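Local coordinates for DUF2666 domain-containing protein (Pyrococcus furiosus, PDB 3V68) that is of uncharacterised function but belongs to the DUF2666 family and probably binds double-stranded DNA, at residues A[6-11]-A[15-20]; A[19-24]-A[30-35]; A[129-132]-A[137-140]. All coordinates share one frame; numbering follows the deposited sequence. Where two conformers were deposited one is given.

Interaction 1 of 3, residues A[6-11]-A[15-20]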
loop_
_atom_site.group_PDB
_atom_site.type_symbol
_atom_site.label_atom_id
_atom_site.label_comp_id
_atom_site.label_asym_id
_atom_site.label_seq_id
_atom_site.Cartn_x
_atom_site.Cartn_y
_atom_site.Cartn_z
ATOM N N LEU A 6 13.355 -15.262 5.254
ATOM C CA LEU A 6 12.482 -14.107 5.163
ATOM C C LEU A 6 13.340 -12.914 4.818
ATOM O O LEU A 6 14.060 -12.401 5.668
ATOM C CB LEU A 6 11.739 -13.884 6.479
ATOM C CG LEU A 6 10.600 -12.871 6.506
ATOM C CD1 LEU A 6 9.624 -13.087 5.345
ATOM C CD2 LEU A 6 9.871 -12.940 7.834
ATOM N N GLU A 7 13.282 -12.490 3.560
ATOM C CA GLU A 7 14.163 -11.433 3.090
ATOM C C GLU A 7 13.537 -10.535 2.036
ATOM O O GLU A 7 12.678 -10.962 1.249
ATOM C CB GLU A 7 15.489 -12.003 2.574
ATOM C CG GLU A 7 15.384 -12.894 1.353
ATOM C CD GLU A 7 16.740 -13.203 0.741
ATOM O OE1 GLU A 7 16.860 -13.112 -0.499
ATOM O OE2 GLU A 7 17.683 -13.535 1.499
ATOM N N PHE A 8 13.976 -9.282 2.051
ATOM C CA PHE A 8 13.647 -8.320 1.019
ATOM C C PHE A 8 14.911 -7.578 0.619
ATOM O O PHE A 8 15.601 -7.018 1.469
ATOM C CB PHE A 8 12.593 -7.314 1.504
ATOM C CG PHE A 8 12.307 -6.232 0.507
ATOM C CD1 PHE A 8 11.518 -6.496 -0.607
ATOM C CD2 PHE A 8 12.848 -4.954 0.661
ATOM C CE1 PHE A 8 11.263 -5.508 -1.552
ATOM C CE2 PHE A 8 12.594 -3.958 -0.281
ATOM C CZ PHE A 8 11.803 -4.235 -1.388
ATOM N N THR A 9 15.214 -7.578 -0.675
ATOM C CA THR A 9 16.261 -6.704 -1.202
ATOM C C THR A 9 15.761 -6.013 -2.460
ATOM O O THR A 9 14.910 -6.545 -3.177
ATOM C CB THR A 9 17.613 -7.428 -1.499
ATOM O OG1 THR A 9 17.460 -8.355 -2.581
ATOM C CG2 THR A 9 18.147 -8.162 -0.270
ATOM N N ALA A 10 16.282 -4.817 -2.704
ATOM C CA ALA A 10 15.978 -4.070 -3.912
ATOM C C ALA A 10 17.243 -3.375 -4.373
ATOM O O ALA A 10 18.018 -2.876 -3.558
ATOM C CB ALA A 10 14.875 -3.053 -3.657
ATOM N N LYS A 11 17.450 -3.367 -5.685
ATOM C CA LYS A 11 18.575 -2.678 -6.297
ATOM C C LYS A 11 18.104 -2.140 -7.641
ATOM O O LYS A 11 17.813 -2.910 -8.553
ATOM C CB LYS A 11 19.761 -3.631 -6.467
ATOM C CG LYS A 11 20.953 -3.029 -7.199
ATOM C CD LYS A 11 22.116 -4.009 -7.245
ATOM C CE LYS A 11 23.245 -3.488 -8.122
ATOM N NZ LYS A 11 22.944 -3.616 -9.576
ATOM N N TRP A 15 18.680 3.288 -5.652
ATOM C CA TRP A 15 17.929 2.634 -4.581
ATOM C C TRP A 15 18.484 1.232 -4.339
ATOM O O TRP A 15 18.300 0.332 -5.159
ATOM C CB TRP A 15 16.429 2.591 -4.915
ATOM C CG TRP A 15 15.569 1.939 -3.858
ATOM C CD1 TRP A 15 15.692 2.068 -2.500
ATOM C CD2 TRP A 15 14.440 1.081 -4.078
ATOM N NE1 TRP A 15 14.720 1.330 -1.864
ATOM C CE2 TRP A 15 13.940 0.713 -2.808
ATOM C CE3 TRP A 15 13.808 0.579 -5.226
ATOM C CZ2 TRP A 15 12.832 -0.132 -2.651
ATOM C CZ3 TRP A 15 12.709 -0.260 -5.072
ATOM C CH2 TRP A 15 12.230 -0.603 -3.792
ATOM N N ILE A 16 19.190 1.067 -3.223
ATOM C CA ILE A 16 19.788 -0.215 -2.852
ATOM C C ILE A 16 19.582 -0.472 -1.357
ATOM O O ILE A 16 20.235 0.146 -0.508
ATOM C CB ILE A 16 21.307 -0.294 -3.218
ATOM C CG1 ILE A 16 21.544 0.101 -4.682
ATOM C CG2 ILE A 16 21.838 -1.697 -2.954
ATOM C CD1 ILE A 16 22.980 0.509 -5.009
ATOM N N VAL A 17 18.656 -1.375 -1.043
ATOM C CA VAL A 17 18.333 -1.701 0.350
ATOM C C VAL A 17 18.162 -3.204 0.543
ATOM O O VAL A 17 17.951 -3.947 -0.419
ATOM C CB VAL A 17 17.069 -0.949 0.880
ATOM C CG1 VAL A 17 17.273 0.568 0.853
ATOM C CG2 VAL A 17 15.800 -1.367 0.116
ATOM N N GLY A 18 18.278 -3.649 1.789
ATOM C CA GLY A 18 18.150 -5.071 2.098
ATOM C C GLY A 18 17.882 -5.310 3.566
ATOM O O GLY A 18 18.489 -4.675 4.434
ATOM N N GLU A 19 16.958 -6.224 3.846
ATOM C CA GLU A 19 16.655 -6.609 5.220
ATOM C C GLU A 19 16.176 -8.051 5.259
ATOM O O GLU A 19 15.577 -8.539 4.304
ATOM C CB GLU A 19 15.597 -5.679 5.821
ATOM C CG GLU A 19 15.482 -5.756 7.335
ATOM C CD GLU A 19 14.889 -4.500 7.939
ATOM O OE1 GLU A 19 13.771 -4.575 8.488
ATOM O OE2 GLU A 19 15.548 -3.442 7.866
ATOM N N ASN A 20 16.467 -8.731 6.360
ATOM C CA ASN A 20 15.974 -10.082 6.576
ATOM C C ASN A 20 15.631 -10.299 8.040
ATOM O O ASN A 20 15.917 -9.452 8.890
ATOM C CB ASN A 20 17.012 -11.114 6.115
ATOM C CG ASN A 20 18.234 -11.155 7.013
ATOM O OD1 ASN A 20 18.531 -10.192 7.717
ATOM N ND2 ASN A 20 18.953 -12.273 6.988
#

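Interaction 2 of 3, residues A[19-24]-A[30-35]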
loop_
_atom_site.group_PDB
_atom_site.type_symbol
_atom_site.label_atom_id
_atom_site.label_comp_id
_atom_site.label_asym_id
_atom_site.label_seq_id
_atom_site.Cartn_x
_atom_site.Cartn_y
_atom_site.Cartn_z
ATOM N N GLU A 19 16.958 -6.224 3.846
ATOM C CA GLU A 19 16.655 -6.609 5.220
ATOM C C GLU A 19 16.176 -8.051 5.259
ATOM O O GLU A 19 15.577 -8.539 4.304
ATOM C CB GLU A 19 15.597 -5.679 5.821
ATOM C CG GLU A 19 15.482 -5.756 7.335
ATOM C CD GLU A 19 14.889 -4.500 7.939
ATOM O OE1 GLU A 19 13.771 -4.575 8.488
ATOM O OE2 GLU A 19 15.548 -3.442 7.866
ATOM N N ASN A 20 16.467 -8.731 6.360
ATOM C CA ASN A 20 15.974 -10.082 6.576
ATOM C C ASN A 20 15.631 -10.299 8.040
ATOM O O ASN A 20 15.917 -9.452 8.890
ATOM C CB ASN A 20 17.012 -11.114 6.115
ATOM C CG ASN A 20 18.234 -11.155 7.013
ATOM O OD1 ASN A 20 18.531 -10.192 7.717
ATOM N ND2 ASN A 20 18.953 -12.273 6.988
ATOM N N VAL A 21 15.001 -11.433 8.318
ATOM C CA VAL A 21 14.769 -11.882 9.680
ATOM C C VAL A 21 15.659 -13.089 9.926
ATOM O O VAL A 21 15.783 -13.960 9.065
ATOM C CB VAL A 21 13.285 -12.236 9.911
ATOM C CG1 VAL A 21 13.068 -12.835 11.299
ATOM C CG2 VAL A 21 12.437 -10.997 9.740
ATOM N N GLU A 22 16.300 -13.115 11.091
ATOM C CA GLU A 22 17.126 -14.252 11.488
ATOM C C GLU A 22 16.641 -14.844 12.808
ATOM O O GLU A 22 16.858 -16.025 13.084
ATOM C CB GLU A 22 18.596 -13.840 11.574
ATOM C CG GLU A 22 19.225 -13.607 10.205
ATOM C CD GLU A 22 20.629 -13.039 10.278
ATOM O OE1 GLU A 22 21.343 -13.325 11.261
ATOM O OE2 GLU A 22 21.017 -12.315 9.337
ATOM N N ASP A 23 15.982 -14.012 13.611
ATOM C CA ASP A 23 15.367 -14.443 14.857
ATOM C C ASP A 23 13.857 -14.478 14.633
ATOM O O ASP A 23 13.195 -13.440 14.690
ATOM C CB ASP A 23 15.743 -13.480 15.988
ATOM C CG ASP A 23 15.361 -14.003 17.367
ATOM O OD1 ASP A 23 14.739 -15.080 17.475
ATOM O OD2 ASP A 23 15.693 -13.323 18.360
ATOM N N PHE A 24 13.331 -15.674 14.385
ATOM C CA PHE A 24 11.961 -15.852 13.897
ATOM C C PHE A 24 10.889 -15.884 14.990
ATOM O O PHE A 24 10.326 -16.941 15.305
ATOM C CB PHE A 24 11.862 -17.089 12.994
ATOM C CG PHE A 24 12.504 -16.910 11.652
ATOM C CD1 PHE A 24 11.747 -16.503 10.559
ATOM C CD2 PHE A 24 13.868 -17.137 11.480
ATOM C CE1 PHE A 24 12.337 -16.331 9.310
ATOM C CE2 PHE A 24 14.467 -16.963 10.234
ATOM C CZ PHE A 24 13.700 -16.560 9.151
ATOM N N ALA A 30 6.373 -9.714 12.026
ATOM C CA ALA A 30 5.407 -8.638 11.804
ATOM C C ALA A 30 6.095 -7.294 11.556
ATOM O O ALA A 30 5.651 -6.525 10.705
ATOM C CB ALA A 30 4.419 -8.544 12.966
ATOM N N MET A 31 7.178 -7.027 12.282
ATOM C CA MET A 31 7.926 -5.785 12.099
ATOM C C MET A 31 8.647 -5.741 10.752
ATOM O O MET A 31 8.707 -4.690 10.113
ATOM C CB MET A 31 8.895 -5.556 13.260
ATOM C CG MET A 31 8.195 -5.184 14.559
ATOM S SD MET A 31 7.150 -3.723 14.390
ATOM C CE MET A 31 8.395 -2.460 14.127
ATOM N N PHE A 32 9.175 -6.886 10.321
ATOM C CA PHE A 32 9.786 -7.011 8.997
ATOM C C PHE A 32 8.761 -6.733 7.895
ATOM O O PHE A 32 9.014 -5.923 6.993
ATOM C CB PHE A 32 10.395 -8.406 8.811
ATOM C CG PHE A 32 10.793 -8.713 7.387
ATOM C CD1 PHE A 32 11.999 -8.249 6.870
ATOM C CD2 PHE A 32 9.954 -9.459 6.561
ATOM C CE1 PHE A 32 12.366 -8.537 5.548
ATOM C CE2 PHE A 32 10.315 -9.743 5.240
ATOM C CZ PHE A 32 11.521 -9.287 4.738
ATOM N N LEU A 33 7.600 -7.380 7.984
ATOM C CA LEU A 33 6.569 -7.203 6.966
ATOM C C LEU A 33 6.017 -5.780 6.955
ATOM O O LEU A 33 5.689 -5.246 5.893
ATOM C CB LEU A 33 5.433 -8.207 7.160
ATOM C CG LEU A 33 5.758 -9.687 6.936
ATOM C CD1 LEU A 33 4.576 -10.532 7.387
ATOM C CD2 LEU A 33 6.127 -9.966 5.482
ATOM N N SER A 34 5.931 -5.180 8.142
ATOM C CA SER A 34 5.525 -3.786 8.305
ATOM C C SER A 34 6.480 -2.866 7.558
ATOM O O SER A 34 6.055 -2.012 6.779
ATOM C CB SER A 34 5.513 -3.410 9.789
ATOM O OG SER A 34 4.442 -4.038 10.468
ATOM N N ARG A 35 7.774 -3.058 7.793
ATOM C CA ARG A 35 8.803 -2.270 7.125
ATOM C C ARG A 35 8.835 -2.501 5.612
ATOM O O ARG A 35 8.990 -1.549 4.841
ATOM C CB ARG A 35 10.158 -2.503 7.794
ATOM C CG ARG A 35 10.224 -1.822 9.162
ATOM C CD ARG A 35 11.416 -2.276 10.001
ATOM N NE ARG A 35 12.712 -2.123 9.334
ATOM C CZ ARG A 35 13.353 -0.966 9.167
ATOM N NH1 ARG A 35 12.826 0.172 9.602
ATOM N NH2 ARG A 35 14.534 -0.951 8.566
#

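Interaction 3 of 3, residues A[129-132]-A[137-140]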
loop_
_atom_site.group_PDB
_atom_site.type_symbol
_atom_site.label_atom_id
_atom_site.label_comp_id
_atom_site.label_asym_id
_atom_site.label_seq_id
_atom_site.Cartn_x
_atom_site.Cartn_y
_atom_site.Cartn_z
ATOM N N GLN A 129 23.482 -7.890 2.080
ATOM C CA GLN A 129 23.784 -7.429 0.730
ATOM C C GLN A 129 22.693 -7.918 -0.229
ATOM O O GLN A 129 21.995 -8.888 0.085
ATOM C CB GLN A 129 25.181 -7.884 0.288
ATOM C CG GLN A 129 25.368 -9.387 0.101
ATOM C CD GLN A 129 26.627 -9.716 -0.686
ATOM O OE1 GLN A 129 27.465 -10.503 -0.241
ATOM N NE2 GLN A 129 26.772 -9.104 -1.859
ATOM N N PRO A 130 22.522 -7.241 -1.383
ATOM C CA PRO A 130 21.505 -7.680 -2.341
ATOM C C PRO A 130 21.758 -9.111 -2.817
ATOM O O PRO A 130 22.909 -9.495 -3.042
ATOM C CB PRO A 130 21.664 -6.691 -3.498
ATOM C CG PRO A 130 22.262 -5.479 -2.878
ATOM C CD PRO A 130 23.194 -6.007 -1.833
ATOM N N ARG A 131 20.687 -9.889 -2.958
ATOM C CA ARG A 131 20.778 -11.302 -3.342
ATOM C C ARG A 131 21.271 -11.496 -4.784
ATOM O O ARG A 131 21.822 -12.545 -5.123
ATOM C CB ARG A 131 19.426 -12.000 -3.118
ATOM C CG ARG A 131 19.389 -13.519 -3.380
ATOM C CD ARG A 131 20.487 -14.287 -2.635
ATOM N NE ARG A 131 20.286 -14.322 -1.187
ATOM C CZ ARG A 131 19.717 -15.329 -0.526
ATOM N NH1 ARG A 131 19.280 -16.404 -1.172
ATOM N NH2 ARG A 131 19.590 -15.263 0.792
ATOM N N TYR A 132 21.080 -10.477 -5.617
ATOM C CA TYR A 132 21.473 -10.534 -7.022
ATOM C C TYR A 132 22.368 -9.357 -7.377
ATOM O O TYR A 132 22.206 -8.260 -6.842
ATOM C CB TYR A 132 20.233 -10.553 -7.920
ATOM C CG TYR A 132 19.293 -11.698 -7.615
ATOM C CD1 TYR A 132 19.469 -12.945 -8.213
ATOM C CD2 TYR A 132 18.232 -11.537 -6.720
ATOM C CE1 TYR A 132 18.611 -14.004 -7.931
ATOM C CE2 TYR A 132 17.371 -12.591 -6.430
ATOM C CZ TYR A 132 17.566 -13.821 -7.040
ATOM O OH TYR A 132 16.720 -14.868 -6.761
ATOM N N ILE A 137 14.179 -6.608 -7.844
ATOM C CA ILE A 137 13.356 -6.583 -6.642
ATOM C C ILE A 137 13.269 -8.028 -6.167
ATOM O O ILE A 137 13.054 -8.931 -6.974
ATOM C CB ILE A 137 11.921 -6.065 -6.928
ATOM C CG1 ILE A 137 11.939 -4.744 -7.723
ATOM C CG2 ILE A 137 11.106 -5.963 -5.627
ATOM C CD1 ILE A 137 12.530 -3.549 -6.995
ATOM N N ASN A 138 13.438 -8.252 -4.868
ATOM C CA ASN A 138 13.386 -9.605 -4.316
ATOM C C ASN A 138 12.690 -9.681 -2.956
ATOM O O ASN A 138 13.222 -9.201 -1.952
ATOM C CB ASN A 138 14.803 -10.200 -4.242
ATOM C CG ASN A 138 14.880 -11.437 -3.365
ATOM O OD1 ASN A 138 14.003 -12.303 -3.402
ATOM N ND2 ASN A 138 15.936 -11.521 -2.558
ATOM N N PHE A 139 11.496 -10.273 -2.940
ATOM C CA PHE A 139 10.831 -10.662 -1.698
ATOM C C PHE A 139 10.731 -12.177 -1.668
ATOM O O PHE A 139 10.044 -12.777 -2.495
ATOM C CB PHE A 139 9.430 -10.042 -1.580
ATOM C CG PHE A 139 8.708 -10.399 -0.299
ATOM C CD1 PHE A 139 8.843 -9.599 0.826
ATOM C CD2 PHE A 139 7.904 -11.538 -0.217
ATOM C CE1 PHE A 139 8.188 -9.911 2.013
ATOM C CE2 PHE A 139 7.245 -11.868 0.968
ATOM C CZ PHE A 139 7.390 -11.049 2.090
ATOM N N THR A 140 11.406 -12.791 -0.704
ATOM C CA THR A 140 11.403 -14.241 -0.577
ATOM C C THR A 140 11.045 -14.614 0.849
ATOM O O THR A 140 11.676 -14.144 1.800
ATOM C CB THR A 140 12.771 -14.849 -0.980
ATOM O OG1 THR A 140 13.028 -14.567 -2.358
ATOM C CG2 THR A 140 12.782 -16.358 -0.780
#

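Interaction 1 of 3, residues A[6-11]-A[15-20]
Phe8 and Glu19 face each other as a hydrogen-bonded antiparallel pair and exchange both of their backbone bonds. Phe8 N reaches Glu19 O at 2.9 Å, with an N-H...O angle of 176°, and Glu19 N returns to Phe8 O at 2.8 Å; in both, the donor lies nearly along the C=O axis. In the second such pair, Ala10 with Val17, the donors approach the carbonyls more obliquely, Ala10 N standing 3.0 Å from Val17 O and tilted out of its carbonyl plane. Non-hydrogen-bonded pairs flank and separate these two, and there CA-H...O contacts fill in, as between Gly18 CA and Phe8 O at 3.3 Å. Strand axes 4.7 Å apart and 168° between directions fit antiparallel neighbours, and the short turn joining the strands makes them a beta hairpin.

Packing is concentrated on the face bearing Phe8, Ala10 and Val17. Trp15 has CG anti to its backbone N, which carries the indole back across the hairpin until its six-membered ring lies under Ala10 CB. This methyl is 3.6 Å from the ring centroid and 13° off the normal, a CH-pi contact. Phe8 CE2 meets Val17 CG2 at 4.1 Å, while Trp15 CH2 comes to the edge of the Phe8 ring. On the reverse face, Lys11 and Ile16 run side by side, touching through Lys11 CG and Ile16 CG1 at 4.1 Å.

Helix 26-43 covers the Phe8 face: Phe8 packs on Val36 and Val40, and Lys43 makes a cation-pi contact with Trp15. Strand 136-143 bonds along the other edge of strand 5-12, leaving strand 15-20 outermost in the four-stranded antiparallel sheet.

Interaction 2 of 3, residues A[19-24]-A[30-35]
Glu19 and Arg35 cross at about a right angle as side chains, yet their charged ends meet edge to edge in nearly one plane, carboxylate and guanidinium 5° apart. The grip is side-on: Arg35 NE donates to Glu19 OE1 at 2.8 Å and Arg35 NH2 to Glu19 OE2, also at 2.8 Å. Both N-H...O angles are 172° and both oxygens use their syn lone pairs, so the two bonds fix the rotation of each group. A bend at chi3 (55°) turns the guanidinium edge of Arg35 to the acid. An alanine at Arg35 would remove both donors and would probably leave the Glu19 carboxylate without this mate and freer to turn.

Phe32 presents its edge to the backbone, with CE1 3.4 Å from Glu19 O near the ring plane. Val21 crosses it obliquely, its CG2 branch reaching Phe32 CB at 3.4 Å, while Val21 CG1 sits 3.9 Å above the centre of the Phe24 ring.

Helix 26-43 thus lies against the end of the outermost strand 15-20 and the chain leaving it. Phe32 continues inward onto Leu6 and Phe8 of strand 5-12, and Arg35 NH1 bonds Gly120 O in a loop alongside.

Interaction 3 of 3, residues A[129-132]-A[137-140]
Asn138 is where the loop 129-132 touches strand 136-143, and it meets two different side chains there. The closer approach is through its amide nitrogen: Asn138 ND2 lies 3.6 Å from Arg131 CB and 4.1 Å from Arg131 CG, so it is the aliphatic base of the arginine that does the touching. Tyr132 comes from another direction, its CE2 4.1 Å from both CB and CG of Asn138. The amide carbon lies at the edge of the Tyr132 ring, near its plane, with ring and amide planes 84° apart. No hydrogen bond joins the two segments, and the buried surface sums to only 99 Å².

The strand side is the firmer one. Asn138 is buried; its CB points toward the loop, and with CG anti to the backbone N (chi1 165°) the amide then runs along the strand. This brings OD1 to Thr140 OG1, which donates to it at 2.7 Å in the carbonyl plane, while ND2 donates to Glu7; both ends of the amide therefore have partners, which fixes its flip.

The loop side is looser. Arg131 is exposed, and bends at chi2 and chi3 lead its guanidinium away from Asn138 to a salt bridge with Glu7. On the way, Arg131 CG passes 3.8 Å above the Tyr132 plane, toward the rim of the ring. Tyr132 also meets His136 edge-to-face.

The loop leading into strand 136-143 thus folds back on one face of an antiparallel sheet, in a layered fold whose helices 26-43 and 160-181 pack on the opposite face, against Phe139.

In the fold
Interactions 1 and 2 share Glu19 and Asn20 on strand 15-20, whereas interaction 3 reaches the same sheet through strand 136-143, next to strand 5-12. Interaction 1 is the most extensive, burying 477 Å² through backbone bonds and apolar packing; it is partly buried, with seven of its twelve touching residues inside. Interaction 2 is a surface contact in which a salt bridge lies beside the packing of Phe32 and Val21, although Phe32 extends inward and meets Phe139. Interaction 3 is also partly buried, a buried Asn138 meeting an exposed Arg131. One Glu7 carboxylate serves both its segments, OE2 with Arg131 and OE1 with Asn138, on the sheet face turned away from helix 26-43.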